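Local structure of putative thioesterase (Syntrophus aciditrophicus SB, 3HDU) at residues Val42-Phe46 and Met72-Ala77; Ala78-Gln83 and Met97-Leu101. The protein probably hydrolyses thioesters, as a putative thioesterase of the hotdog-fold superfamily. One frame throughout, in Å; residues are numbered along the deposited sequence.

Contact 1. Residues Val42-Phe46 and Met72-Ala77; sequences VKLSF and MTAGLA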
loop_
_atom_site.group_PDB
_atom_site.type_symbol
_atom_site.label_atom_id
_atom_site.label_comp_id
_atom_site.label_asym_id
_atom_site.label_seq_id
_atom_site.Cartn_x
_atom_site.Cartn_y
_atom_site.Cartn_z
ATOM N N VAL A 42 -11.227 21.500 -1.544
ATOM C CA VAL A 42 -11.318 22.180 -2.852
ATOM C C VAL A 42 -12.186 21.335 -3.794
ATOM O O VAL A 42 -12.384 20.146 -3.551
ATOM C CB VAL A 42 -9.933 22.438 -3.509
ATOM C CG1 VAL A 42 -9.058 23.273 -2.589
ATOM C CG2 VAL A 42 -9.236 21.130 -3.884
ATOM N N LYS A 43 -12.683 21.952 -4.861
ATOM C CA LYS A 43 -13.547 21.275 -5.839
ATOM C C LYS A 43 -13.327 21.854 -7.239
ATOM O O LYS A 43 -13.554 23.050 -7.455
ATOM C CB LYS A 43 -15.014 21.431 -5.424
ATOM C CG LYS A 43 -16.040 20.656 -6.252
ATOM C CD LYS A 43 -17.452 21.001 -5.796
ATOM C CE LYS A 43 -18.511 20.403 -6.707
ATOM N NZ LYS A 43 -19.878 20.960 -6.413
ATOM N N LEU A 44 -12.871 21.007 -8.166
ATOM C CA LEU A 44 -12.648 21.382 -9.565
ATOM C C LEU A 44 -13.596 20.604 -10.472
ATOM O O LEU A 44 -13.878 19.434 -10.213
ATOM C CB LEU A 44 -11.205 21.080 -9.979
ATOM C CG LEU A 44 -10.072 21.827 -9.272
ATOM C CD1 LEU A 44 -8.747 21.328 -9.799
ATOM C CD2 LEU A 44 -10.179 23.333 -9.472
ATOM N N SER A 45 -14.105 21.269 -11.509
ATOM C CA SER A 45 -14.946 20.637 -12.535
ATOM C C SER A 45 -14.150 20.681 -13.834
ATOM O O SER A 45 -13.474 21.673 -14.121
ATOM C CB SER A 45 -16.296 21.326 -12.681
ATOM O OG SER A 45 -16.148 22.679 -13.045
ATOM N N PHE A 46 -14.222 19.592 -14.595
ATOM C CA PHE A 46 -13.488 19.431 -15.845
ATOM C C PHE A 46 -14.444 19.173 -16.998
ATOM O O PHE A 46 -15.547 18.679 -16.780
ATOM C CB PHE A 46 -12.521 18.262 -15.717
ATOM C CG PHE A 46 -11.476 18.454 -14.653
ATOM C CD1 PHE A 46 -11.720 18.065 -13.334
ATOM C CD2 PHE A 46 -10.241 19.032 -14.965
ATOM C CE1 PHE A 46 -10.744 18.250 -12.336
ATOM C CE2 PHE A 46 -9.259 19.219 -13.979
ATOM C CZ PHE A 46 -9.509 18.828 -12.664
HETATM N N MSE A 72 -4.174 17.491 -10.232
HETATM C CA MSE A 72 -4.411 18.942 -10.245
HETATM C C MSE A 72 -5.277 19.387 -9.068
HETATM O O MSE A 72 -4.976 20.405 -8.440
HETATM C CB MSE A 72 -5.060 19.390 -11.562
HETATM C CG MSE A 72 -4.143 19.305 -12.779
HETATM SE SE MSE A 72 -2.640 20.531 -12.703
HETATM C CE MSE A 72 -3.600 22.203 -12.626
ATOM N N THR A 73 -6.352 18.636 -8.796
ATOM C CA THR A 73 -7.249 18.901 -7.663
ATOM C C THR A 73 -6.469 18.803 -6.351
ATOM O O THR A 73 -6.596 19.679 -5.487
ATOM C CB THR A 73 -8.468 17.931 -7.637
ATOM O OG1 THR A 73 -9.187 18.026 -8.868
ATOM C CG2 THR A 73 -9.417 18.251 -6.484
ATOM N N ALA A 74 -5.658 17.748 -6.229
ATOM C CA ALA A 74 -4.796 17.533 -5.053
ATOM C C ALA A 74 -3.771 18.667 -4.875
ATOM O O ALA A 74 -3.519 19.108 -3.752
ATOM C CB ALA A 74 -4.085 16.184 -5.146
ATOM N N GLY A 75 -3.199 19.128 -5.986
ATOM C CA GLY A 75 -2.239 20.237 -5.982
ATOM C C GLY A 75 -2.815 21.543 -5.457
ATOM O O GLY A 75 -2.142 22.258 -4.710
ATOM N N LEU A 76 -4.054 21.842 -5.849
ATOM C CA LEU A 76 -4.784 23.017 -5.364
ATOM C C LEU A 76 -5.132 22.868 -3.877
ATOM O O LEU A 76 -5.019 23.835 -3.130
ATOM C CB LEU A 76 -6.057 23.248 -6.190
ATOM C CG LEU A 76 -6.952 24.452 -5.868
ATOM C CD1 LEU A 76 -6.164 25.744 -5.868
ATOM C CD2 LEU A 76 -8.101 24.526 -6.857
ATOM N N ALA A 77 -5.571 21.673 -3.462
ATOM C CA ALA A 77 -5.875 21.390 -2.046
ATOM C C ALA A 77 -4.618 21.500 -1.173
ATOM O O ALA A 77 -4.692 22.001 -0.045
ATOM C CB ALA A 77 -6.518 20.017 -1.882
#
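V42, L44 and F46, alternate residues of one strand, turn their side chains onto the helix through M72-A77, and most of what they meet there is hydrocarbon. V42 lies over the last turn of the segment with both methyls: CG2 rests 3.6 Å from A77 CB, while CG1 lies against the A77 backbone, 3.7 Å from A77 CA, with L76 CG farther off. L44 spreads its branches over two helix residues. Its CD2 meets L76 CD2 at 3.5 Å, and its CD1 passes alongside T73 in the opposite sense, 3.6 Å from T73 CA. L76 reaches the strand because its CG stands anti to the backbone N (chi1 -179°), which carries the CD2 methyl across to L44. With an alanine at L44, the L76 and T73 side chains would probably lose their shared neighbour and a gap would open between strand and helix.

Across the interface the polar atoms of T73 are met by carbon, and their bonds lie within the helix. T73 OG1 sits at the rim of the F46 ring, near its plane and 3.8 Å from CE1; L44 CD1 comes closer to the same oxygen, at 3.5 Å. The hydroxyl's hydrogen bond goes back to A69 O, one turn earlier in the helix. T73 O likewise touches V42 CG2 at 3.4 Å while accepting the helical bond from A77 N.

The two axes pass 8.2 Å apart and run roughly antiparallel (148°), the long helix lying on the sheet as the filling of a hotdog fold. Strands 30-37 and 118-128 flank 41-48, with V34 touching L44 and F119 meeting the F46 ring. Helix 7-22 adds V16 and F20 against L76, and I57 of the second subunit packs on M72.

Contact 2. Residues Ala78-Gln83 and Met97-Leu101; sequences AFMGFQ and MIGRL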
loop_
_atom_site.group_PDB
_atom_site.type_symbol
_atom_site.label_atom_id
_atom_site.label_comp_id
_atom_site.label_asym_id
_atom_site.label_seq_id
_atom_site.Cartn_x
_atom_site.Cartn_y
_atom_site.Cartn_z
ATOM N N ALA A 78 -3.480 21.029 -1.704
ATOM C CA ALA A 78 -2.163 21.141 -1.048
ATOM C C ALA A 78 -1.810 22.614 -0.806
ATOM O O ALA A 78 -1.439 22.979 0.308
ATOM C CB ALA A 78 -1.072 20.463 -1.886
ATOM N N PHE A 79 -1.957 23.439 -1.849
ATOM C CA PHE A 79 -1.737 24.898 -1.782
ATOM C C PHE A 79 -2.558 25.583 -0.679
ATOM O O PHE A 79 -2.022 26.404 0.070
ATOM C CB PHE A 79 -2.042 25.555 -3.149
ATOM C CG PHE A 79 -2.104 27.060 -3.113
ATOM C CD1 PHE A 79 -0.935 27.817 -3.154
ATOM C CD2 PHE A 79 -3.340 27.725 -3.036
ATOM C CE1 PHE A 79 -0.990 29.219 -3.116
ATOM C CE2 PHE A 79 -3.407 29.126 -2.994
ATOM C CZ PHE A 79 -2.227 29.877 -3.037
HETATM N N MSE A 80 -3.851 25.250 -0.609
HETATM C CA MSE A 80 -4.768 25.824 0.398
HETATM C C MSE A 80 -4.415 25.436 1.833
HETATM O O MSE A 80 -4.677 26.209 2.759
HETATM C CB MSE A 80 -6.232 25.463 0.102
HETATM C CG MSE A 80 -6.756 26.034 -1.201
HETATM SE SE MSE A 80 -6.805 27.963 -1.231
HETATM C CE MSE A 80 -6.941 28.179 -3.124
ATOM N N GLY A 81 -3.831 24.250 2.005
ATOM C CA GLY A 81 -3.357 23.784 3.299
ATOM C C GLY A 81 -2.110 24.544 3.720
ATOM O O GLY A 81 -2.064 25.075 4.828
ATOM N N PHE A 82 -1.114 24.608 2.830
ATOM C CA PHE A 82 0.156 25.300 3.117
ATOM C C PHE A 82 0.028 26.814 3.336
ATOM O O PHE A 82 0.688 27.354 4.225
ATOM C CB PHE A 82 1.215 25.042 2.029
ATOM C CG PHE A 82 1.767 23.640 2.014
ATOM C CD1 PHE A 82 2.470 23.143 3.112
ATOM C CD2 PHE A 82 1.660 22.836 0.869
ATOM C CE1 PHE A 82 3.013 21.842 3.100
ATOM C CE2 PHE A 82 2.202 21.537 0.839
ATOM C CZ PHE A 82 2.885 21.040 1.959
ATOM N N GLN A 83 -0.798 27.487 2.531
ATOM C CA GLN A 83 -0.995 28.949 2.662
ATOM C C GLN A 83 -1.660 29.347 3.993
ATOM O O GLN A 83 -1.400 30.440 4.499
ATOM C CB GLN A 83 -1.727 29.539 1.440
ATOM C CG GLN A 83 -3.211 29.171 1.282
ATOM C CD GLN A 83 -4.185 29.994 2.132
ATOM O OE1 GLN A 83 -5.171 29.457 2.634
ATOM N NE2 GLN A 83 -3.907 31.285 2.302
HETATM N N MSE A 97 4.850 30.495 -3.408
HETATM C CA MSE A 97 4.951 29.130 -2.860
HETATM C C MSE A 97 4.327 28.050 -3.754
HETATM O O MSE A 97 4.823 26.917 -3.757
HETATM C CB MSE A 97 4.358 29.079 -1.427
HETATM C CG MSE A 97 4.203 27.696 -0.780
HETATM SE SE MSE A 97 2.533 26.773 -1.266
HETATM C CE MSE A 97 1.268 27.970 -0.337
ATOM N N ILE A 98 3.265 28.388 -4.497
ATOM C CA ILE A 98 2.565 27.412 -5.367
ATOM C C ILE A 98 3.459 26.776 -6.455
ATOM O O ILE A 98 3.207 25.645 -6.870
ATOM C CB ILE A 98 1.258 28.003 -5.997
ATOM C CG1 ILE A 98 0.266 26.884 -6.354
ATOM C CG2 ILE A 98 1.570 28.902 -7.198
ATOM C CD1 ILE A 98 -1.094 27.389 -6.814
ATOM N N GLY A 99 4.486 27.502 -6.894
ATOM C CA GLY A 99 5.472 26.993 -7.849
ATOM C C GLY A 99 6.429 25.944 -7.305
ATOM O O GLY A 99 7.083 25.263 -8.094
ATOM N N ARG A 100 6.535 25.832 -5.977
ATOM C CA ARG A 100 7.376 24.818 -5.324
ATOM C C ARG A 100 6.629 23.503 -5.021
ATOM O O ARG A 100 7.274 22.511 -4.660
ATOM C CB ARG A 100 8.034 25.393 -4.059
ATOM C CG ARG A 100 8.965 26.569 -4.370
ATOM C CD ARG A 100 9.846 26.970 -3.188
ATOM N NE ARG A 100 9.077 27.426 -2.029
ATOM N N LEU A 101 5.296 23.486 -5.172
ATOM C CA LEU A 101 4.493 22.266 -4.954
ATOM C C LEU A 101 4.784 21.220 -6.038
ATOM O O LEU A 101 4.689 21.517 -7.232
ATOM C CB LEU A 101 2.983 22.566 -4.907
ATOM C CG LEU A 101 2.460 23.276 -3.653
ATOM C CD1 LEU A 101 1.026 23.732 -3.839
ATOM C CD2 LEU A 101 2.573 22.370 -2.430
#
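F79 carries much of this contact, its ring held between two side chains. I98 CD1 lies over one face, a CH-pi contact 4.0 Å from the ring centroid, and Q83 CG lies over the opposite one, toward the rim. The I98 CG1 branch extends anti to the backbone N (chi1 -155°) and then runs on straight, which carries CD1 out over the ring while CG1 lies close to F79 CD1.

M97 is folded differently: bends at chi2 (-85°) and chi3 (-68°) tuck its selenomethionine end against the helix. There CE sits 3.6 Å from F79 CD1 and 3.8 Å from F82 CB, and the selenium makes oblique Met-aromatic contacts with both phenylalanine rings. L101 divides its methyls between neighbours, CD1 reaching 3.6 Å to F79 CB and CD2 3.4 Å to F82 CE2, as its side chain slides past F82 in the opposite direction.

The turn between helix 91-97 and strand 101-110 is thereby seated on the later part of helix 58-85. L156 of strand 146-156 touches F82, M97 and L101, L12 and V16 of helix 7-22 pack on F79, and from the second subunit I57 packs on I98 and M60 on L101.

In the fold
Both contacts are buried and both use helix 58-85, contact 1 on an earlier part and contact 2 on the residues that follow. The centre of contact 1 is about 2 Å from the chain's centre, that of contact 2 about 12 Å, so the second is farther out. Contact 1 joins helix to sheet mainly through aliphatic branches, with one phenylalanine edge at a threonine hydroxyl; contact 2 joins the helix to a connecting turn through two phenylalanine rings packed against a selenomethionine, an isoleucine and a leucine. They meet directly: V42 CG1 lies 3.9 Å from M80 CG, and G75 O packs on L101 CD1. Helix 7-22 borders the two, and I57 of the second subunit reaches each.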